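Local coordinates for DisA protein (Sorangium cellulosum, PDB 6CCA), which probably transfers methyl groups from S-adenosylmethionine to carbon of a polyketide intermediate, installing a gem-dimethyl group on the disorazol assembly line, at residues 254-265 / 278-286. Residues are numbered along the deposited sequence; the frame is centred on the assembly and turned at random.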
ATOM      1  N   GLU A 254      17.368 -18.455   0.857  1.00 21.55           N
ATOM      2  CA  GLU A 254      17.083 -18.069  -0.519  1.00 22.31           C
ATOM      3  C   GLU A 254      15.950 -17.014  -0.541  1.00 22.01           C
ATOM      4  O   GLU A 254      14.892 -17.231   0.058  1.00 18.44           O
ATOM      5  CB  GLU A 254      16.620 -19.224  -1.342  1.00 25.49           C
ATOM      6  CG  GLU A 254      17.405 -20.484  -1.287  1.00 33.03           C
ATOM      7  CD  GLU A 254      16.616 -21.555  -1.990  1.00 40.06           C
ATOM      8  OE1 GLU A 254      15.779 -22.290  -1.332  1.00 38.40           O
ATOM      9  OE2 GLU A 254      16.721 -21.484  -3.220  1.00 39.40           O
ATOM     10  N   TYR A 255      16.140 -15.920  -1.269  1.00 18.36           N
ATOM     11  CA  TYR A 255      15.158 -14.889  -1.356  1.00 16.54           C
ATOM     12  C   TYR A 255      14.731 -14.705  -2.833  1.00 17.88           C
ATOM     13  O   TYR A 255      15.563 -14.559  -3.719  1.00 19.24           O
ATOM     14  CB  TYR A 255      15.750 -13.629  -0.794  1.00 16.29           C
ATOM     15  CG  TYR A 255      14.830 -12.455  -0.607  1.00 14.72           C
ATOM     16  CD1 TYR A 255      14.422 -11.646  -1.668  1.00 14.68           C
ATOM     17  CD2 TYR A 255      14.412 -12.098   0.679  1.00 15.31           C
ATOM     18  CE1 TYR A 255      13.584 -10.540  -1.468  1.00 15.08           C
ATOM     19  CE2 TYR A 255      13.567 -11.026   0.907  1.00 13.69           C
ATOM     20  CZ  TYR A 255      13.160 -10.225  -0.157  1.00 14.43           C
ATOM     21  OH  TYR A 255      12.319  -9.146   0.123  1.00 16.98           O
ATOM     22  N   PHE A 256      13.441 -14.821  -3.093  1.00 15.47           N
ATOM     23  CA  PHE A 256      12.901 -14.616  -4.410  1.00 16.09           C
ATOM     24  C   PHE A 256      12.342 -13.192  -4.540  1.00 17.02           C
ATOM     25  O   PHE A 256      11.323 -12.805  -3.929  1.00 18.46           O
ATOM     26  CB  PHE A 256      11.831 -15.642  -4.706  1.00 16.13           C
ATOM     27  CG  PHE A 256      12.372 -16.988  -5.118  1.00 17.34           C
ATOM     28  CD1 PHE A 256      13.007 -17.812  -4.186  1.00 19.19           C
ATOM     29  CD2 PHE A 256      12.274 -17.409  -6.435  1.00 18.86           C
ATOM     30  CE1 PHE A 256      13.548 -19.048  -4.569  1.00 22.06           C
ATOM     31  CE2 PHE A 256      12.783 -18.670  -6.824  1.00 20.55           C
ATOM     32  CZ  PHE A 256      13.461 -19.445  -5.908  1.00 21.45           C
ATOM     33  N   TYR A 257      13.044 -12.402  -5.355  1.00 16.43           N
ATOM     34  CA  TYR A 257      12.638 -11.068  -5.772  1.00 15.21           C
ATOM     35  C   TYR A 257      11.729 -11.189  -7.015  1.00 15.98           C
ATOM     36  O   TYR A 257      12.199 -11.606  -8.081  1.00 16.25           O
ATOM     37  CB  TYR A 257      13.917 -10.259  -6.066  1.00 15.54           C
ATOM     38  CG  TYR A 257      13.739  -8.808  -6.469  1.00 14.35           C
ATOM     39  CD1 TYR A 257      13.060  -8.430  -7.591  1.00 16.19           C
ATOM     40  CD2 TYR A 257      14.299  -7.806  -5.719  1.00 16.93           C
ATOM     41  CE1 TYR A 257      12.943  -7.079  -7.955  1.00 16.05           C
ATOM     42  CE2 TYR A 257      14.218  -6.491  -6.111  1.00 15.64           C
ATOM     43  CZ  TYR A 257      13.542  -6.151  -7.230  1.00 16.22           C
ATOM     44  OH  TYR A 257      13.453  -4.795  -7.530  1.00 19.68           O
ATOM     45  N   THR A 258      10.442 -10.911  -6.861  1.00 14.79           N
ATOM     46  CA  THR A 258       9.478 -11.146  -7.919  1.00 15.65           C
ATOM     47  C   THR A 258       8.606  -9.964  -8.103  1.00 19.04           C
ATOM     48  O   THR A 258       8.478  -9.124  -7.187  1.00 17.00           O
ATOM     49  CB  THR A 258       8.573 -12.403  -7.698  1.00 17.54           C
ATOM     50  OG1 THR A 258       7.525 -12.096  -6.814  1.00 16.77           O
ATOM     51  CG2 THR A 258       9.354 -13.567  -7.224  1.00 16.57           C
ATOM     52  N   ASP A 259       8.089  -9.821  -9.354  1.00 18.51           N
ATOM     53  CA  ASP A 259       7.149  -8.777  -9.703  1.00 18.35           C
ATOM     54  C   ASP A 259       6.401  -9.245 -10.926  1.00 19.07           C
ATOM     55  O   ASP A 259       6.883 -10.101 -11.667  1.00 19.48           O
ATOM     56  CB  ASP A 259       7.890  -7.479 -10.068  1.00 18.45           C
ATOM     57  CG  ASP A 259       6.956  -6.287 -10.101  1.00 19.68           C
ATOM     58  OD1 ASP A 259       6.704  -5.740  -9.009  1.00 20.32           O
ATOM     59  OD2 ASP A 259       6.483  -5.907 -11.213  1.00 20.23           O
ATOM     60  N   ILE A 260       5.209  -8.703 -11.119  1.00 20.82           N
ATOM     61  CA  ILE A 260       4.501  -8.989 -12.350  1.00 22.73           C
ATOM     62  C   ILE A 260       5.322  -8.582 -13.602  1.00 23.82           C
ATOM     63  O   ILE A 260       5.281  -9.255 -14.625  1.00 24.61           O
ATOM     64  CB  ILE A 260       3.114  -8.334 -12.339  1.00 25.09           C
ATOM     65  CG1 ILE A 260       2.266  -8.817 -13.514  1.00 29.80           C
ATOM     66  CG2 ILE A 260       3.163  -6.814 -12.321  1.00 26.13           C
ATOM     67  CD1 ILE A 260       0.748  -8.659 -13.212  1.00 33.52           C
ATOM     68  N   SER A 261       6.042  -7.471 -13.481  1.00 21.08           N
ATOM     69  CA  SER A 261       6.905  -6.969 -14.572  1.00 22.24           C
ATOM     70  C   SER A 261       8.220  -7.682 -14.698  1.00 22.09           C
ATOM     71  O   SER A 261       9.075  -7.644 -13.812  1.00 21.03           O
ATOM     72  CB  SER A 261       7.158  -5.461 -14.406  1.00 26.17           C
ATOM     73  OG  SER A 261       8.181  -4.986 -15.268  1.00 26.17           O
ATOM     74  N   HIS A 262       8.407  -8.281 -15.849  1.00 21.52           N
ATOM     75  CA  HIS A 262       9.662  -8.875 -16.196  1.00 25.12           C
ATOM     76  C   HIS A 262      10.780  -7.843 -16.237  1.00 24.78           C
ATOM     77  O   HIS A 262      11.847  -8.099 -15.741  1.00 23.91           O
ATOM     78  CB  HIS A 262       9.480  -9.662 -17.503  1.00 29.33           C
ATOM     79  CG  HIS A 262      10.690 -10.391 -17.924  1.00 33.02           C
ATOM     80  ND1 HIS A 262      11.605  -9.832 -18.782  1.00 38.54           N
ATOM     81  CD2 HIS A 262      11.162 -11.623 -17.609  1.00 39.01           C
ATOM     82  CE1 HIS A 262      12.612 -10.673 -18.951  1.00 37.44           C
ATOM     83  NE2 HIS A 262      12.352 -11.777 -18.275  1.00 40.22           N
ATOM     84  N   ALA A 263      10.513  -6.643 -16.765  1.00 23.66           N
ATOM     85  CA  ALA A 263      11.462  -5.558 -16.742  1.00 24.90           C
ATOM     86  C   ALA A 263      11.928  -5.194 -15.331  1.00 24.63           C
ATOM     87  O   ALA A 263      13.123  -4.972 -15.104  1.00 21.88           O
ATOM     88  CB  ALA A 263      10.873  -4.304 -17.397  1.00 27.70           C
ATOM     89  N   PHE A 264      10.969  -5.030 -14.415  1.00 20.86           N
ATOM     90  CA  PHE A 264      11.317  -4.736 -13.046  1.00 21.44           C
ATOM     91  C   PHE A 264      12.177  -5.829 -12.408  1.00 18.68           C
ATOM     92  O   PHE A 264      13.091  -5.518 -11.687  1.00 18.38           O
ATOM     93  CB  PHE A 264      10.086  -4.449 -12.183  1.00 21.64           C
ATOM     94  CG  PHE A 264       9.385  -3.153 -12.489  1.00 24.50           C
ATOM     95  CD1 PHE A 264       9.961  -2.144 -13.276  1.00 31.28           C
ATOM     96  CD2 PHE A 264       8.148  -2.940 -11.984  1.00 27.51           C
ATOM     97  CE1 PHE A 264       9.281  -0.953 -13.515  1.00 32.42           C
ATOM     98  CE2 PHE A 264       7.453  -1.767 -12.204  1.00 29.45           C
ATOM     99  CZ  PHE A 264       8.020  -0.772 -12.982  1.00 34.31           C
ATOM    100  N   THR A 265      11.951  -7.087 -12.691  1.00 19.60           N
ATOM    101  CA  THR A 265      12.773  -8.119 -12.119  1.00 18.11           C
ATOM    102  C   THR A 265      14.191  -8.081 -12.726  1.00 19.75           C
ATOM    103  O   THR A 265      15.131  -8.305 -12.023  1.00 19.48           O
ATOM    104  CB  THR A 265      12.100  -9.535 -12.170  1.00 21.90           C
ATOM    105  OG1 THR A 265      12.031 -10.031 -13.480  1.00 27.35           O
ATOM    106  CG2 THR A 265      10.655  -9.451 -11.731  1.00 19.89           C
ATOM    107  N   PHE A 278      22.416 -14.687  -2.862  1.00 22.98           N
ATOM    108  CA  PHE A 278      21.309 -15.540  -2.408  1.00 22.94           C
ATOM    109  C   PHE A 278      19.884 -15.227  -3.042  1.00 21.91           C
ATOM    110  O   PHE A 278      18.893 -15.912  -2.734  1.00 20.98           O
ATOM    111  CB  PHE A 278      21.250 -15.539  -0.877  1.00 21.08           C
ATOM    112  CG  PHE A 278      20.975 -14.193  -0.258  1.00 21.29           C
ATOM    113  CD1 PHE A 278      22.009 -13.345   0.083  1.00 19.46           C
ATOM    114  CD2 PHE A 278      19.693 -13.772   0.009  1.00 19.75           C
ATOM    115  CE1 PHE A 278      21.796 -12.110   0.686  1.00 19.86           C
ATOM    116  CE2 PHE A 278      19.456 -12.517   0.605  1.00 20.96           C
ATOM    117  CZ  PHE A 278      20.501 -11.682   0.958  1.00 20.33           C
ATOM    118  N   VAL A 279      19.774 -14.147  -3.804  1.00 18.67           N
ATOM    119  CA  VAL A 279      18.498 -13.737  -4.398  1.00 19.34           C
ATOM    120  C   VAL A 279      18.329 -14.320  -5.776  1.00 20.00           C
ATOM    121  O   VAL A 279      19.310 -14.295  -6.557  1.00 23.82           O
ATOM    122  CB  VAL A 279      18.432 -12.223  -4.507  1.00 16.46           C
ATOM    123  CG1 VAL A 279      17.108 -11.783  -5.166  1.00 16.93           C
ATOM    124  CG2 VAL A 279      18.699 -11.597  -3.128  1.00 17.53           C
ATOM    125  N   THR A 280      17.137 -14.892  -6.043  1.00 18.31           N
ATOM    126  CA  THR A 280      16.666 -15.319  -7.344  1.00 18.79           C
ATOM    127  C   THR A 280      15.649 -14.297  -7.829  1.00 20.64           C
ATOM    128  O   THR A 280      14.778 -13.893  -7.086  1.00 17.03           O
ATOM    129  CB  THR A 280      16.087 -16.733  -7.234  1.00 20.48           C
ATOM    130  OG1 THR A 280      17.143 -17.579  -6.840  1.00 21.54           O
ATOM    131  CG2 THR A 280      15.488 -17.297  -8.550  1.00 23.08           C
ATOM    132  N   PHE A 281      15.757 -13.871  -9.071  1.00 18.30           N
ATOM    133  CA  PHE A 281      14.895 -12.857  -9.617  1.00 18.11           C
ATOM    134  C   PHE A 281      14.045 -13.535 -10.665  1.00 23.07           C
ATOM    135  O   PHE A 281      14.592 -14.182 -11.612  1.00 23.85           O
ATOM    136  CB  PHE A 281      15.761 -11.759 -10.262  1.00 19.24           C
ATOM    137  CG  PHE A 281      16.691 -11.087  -9.329  1.00 17.05           C
ATOM    138  CD1 PHE A 281      17.884 -11.631  -8.958  1.00 17.46           C
ATOM    139  CD2 PHE A 281      16.320  -9.869  -8.759  1.00 17.40           C
ATOM    140  CE1 PHE A 281      18.711 -10.978  -8.059  1.00 17.41           C
ATOM    141  CE2 PHE A 281      17.152  -9.248  -7.880  1.00 16.19           C
ATOM    142  CZ  PHE A 281      18.346  -9.780  -7.529  1.00 17.77           C
ATOM    143  N   GLN A 282      12.722 -13.428 -10.529  1.00 20.01           N
ATOM    144  CA  GLN A 282      11.778 -14.204 -11.362  1.00 21.58           C
ATOM    145  C   GLN A 282      10.435 -13.501 -11.373  1.00 21.66           C
ATOM    146  O   GLN A 282       9.902 -13.152 -10.302  1.00 21.06           O
ATOM    147  CB  GLN A 282      11.606 -15.603 -10.723  1.00 22.68           C
ATOM    148  CG  GLN A 282      10.854 -16.651 -11.539  1.00 26.89           C
ATOM    149  CD  GLN A 282      11.084 -18.106 -11.023  1.00 29.61           C
ATOM    150  OE1 GLN A 282      12.065 -18.406 -10.351  1.00 33.04           O
ATOM    151  NE2 GLN A 282      10.170 -18.996 -11.368  1.00 31.70           N
ATOM    152  N   PRO A 283       9.833 -13.332 -12.553  1.00 21.45           N
ATOM    153  CA  PRO A 283       8.522 -12.731 -12.623  1.00 20.68           C
ATOM    154  C   PRO A 283       7.433 -13.609 -11.931  1.00 20.04           C
ATOM    155  O   PRO A 283       7.531 -14.811 -11.938  1.00 22.59           O
ATOM    156  CB  PRO A 283       8.244 -12.591 -14.110  1.00 22.54           C
ATOM    157  CG  PRO A 283       9.500 -12.853 -14.792  1.00 25.52           C
ATOM    158  CD  PRO A 283      10.458 -13.562 -13.890  1.00 23.48           C
ATOM    159  N   LEU A 284       6.425 -12.980 -11.424  1.00 19.22           N
ATOM    160  CA  LEU A 284       5.275 -13.680 -10.822  1.00 21.10           C
ATOM    161  C   LEU A 284       4.067 -12.830 -10.780  1.00 19.62           C
ATOM    162  O   LEU A 284       4.065 -11.694 -10.258  1.00 20.64           O
ATOM    163  CB  LEU A 284       5.553 -14.072  -9.384  1.00 20.93           C
ATOM    164  CG  LEU A 284       4.428 -14.795  -8.623  1.00 22.32           C
ATOM    165  CD1 LEU A 284       3.916 -16.072  -9.278  1.00 23.53           C
ATOM    166  CD2 LEU A 284       5.042 -15.187  -7.276  1.00 24.86           C
ATOM    167  N   ASP A 285       2.982 -13.410 -11.303  1.00 21.13           N
ATOM    168  CA  ASP A 285       1.687 -12.806 -11.337  1.00 24.07           C
ATOM    169  C   ASP A 285       0.819 -13.725 -10.499  1.00 26.70           C
ATOM    170  O   ASP A 285       0.631 -14.874 -10.888  1.00 26.61           O
ATOM    171  CB  ASP A 285       1.143 -12.803 -12.753  1.00 27.06           C
ATOM    172  CG  ASP A 285      -0.230 -12.108 -12.844  1.00 32.32           C
ATOM    173  OD1 ASP A 285      -0.848 -11.864 -11.816  1.00 33.72           O
ATOM    174  OD2 ASP A 285      -0.667 -11.773 -13.943  1.00 30.89           O
ATOM    175  N   LEU A 286       0.368 -13.275  -9.318  1.00 28.20           N
ATOM    176  CA  LEU A 286      -0.269 -14.221  -8.374  1.00 33.92           C
ATOM    177  C   LEU A 286      -1.664 -14.621  -8.862  1.00 38.83           C
ATOM    178  O   LEU A 286      -2.160 -15.711  -8.500  1.00 39.93           O
ATOM    179  CB  LEU A 286      -0.433 -13.620  -6.973  1.00 34.00           C
ATOM    180  CG  LEU A 286       0.770 -13.594  -6.063  1.00 31.92           C
ATOM    181  CD1 LEU A 286       0.392 -12.793  -4.804  1.00 33.02           C
ATOM    182  CD2 LEU A 286       1.266 -14.997  -5.711  1.00 33.08           C
TER
HETATM  183  O   HOH W   1       5.294 -10.700  -7.681  1.00 19.69           O
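Tyr255 and Tyr257 tie strand 253-257 to Val279-Phe281 in parallel register, with Tyr255 N bound to Phe278 O (3.1 Å), Thr280 N to Tyr255 O, Tyr257 N to Thr280 O and Gln282 N to Tyr257 O. Farther along, Leu284 N bonds Asp259 O (2.9 Å) from above the carbonyl plane. Over one face of the Phe256 ring sits Thr280 CB, a CH-pi contact 3.9 Å from the centroid, while Gln282 OE1 meets the ring edge in plane, 3.6 Å from CE2; Gln282 NE2 hydrogen-bonds Gln293 O. On the other sheet face Tyr257, its CG anti to the backbone N (chi1 -178°), lays its ring obliquely against that of Phe281, planes 43° apart, and Val279 CG1 lies 3.6 Å from Tyr257 CB. Strand 253-257, helix 262-272 and strand 279-281 form a beta-alpha-beta unit of the Rossmann-like methyltransferase fold. Ser261 OG caps the helix, accepting from Phe264 N; Asp259 OD2 takes Ser261 N in an Asx turn and OD1 bonds Gly234 N. Pro283 CG touches the ring edge of His262, first residue of the helix, 3.5 Å from CD2. A water donates to Thr258 OG1 (2.8 Å) and Leu284 O; Thr258 OG1 also bonds Glu230 O.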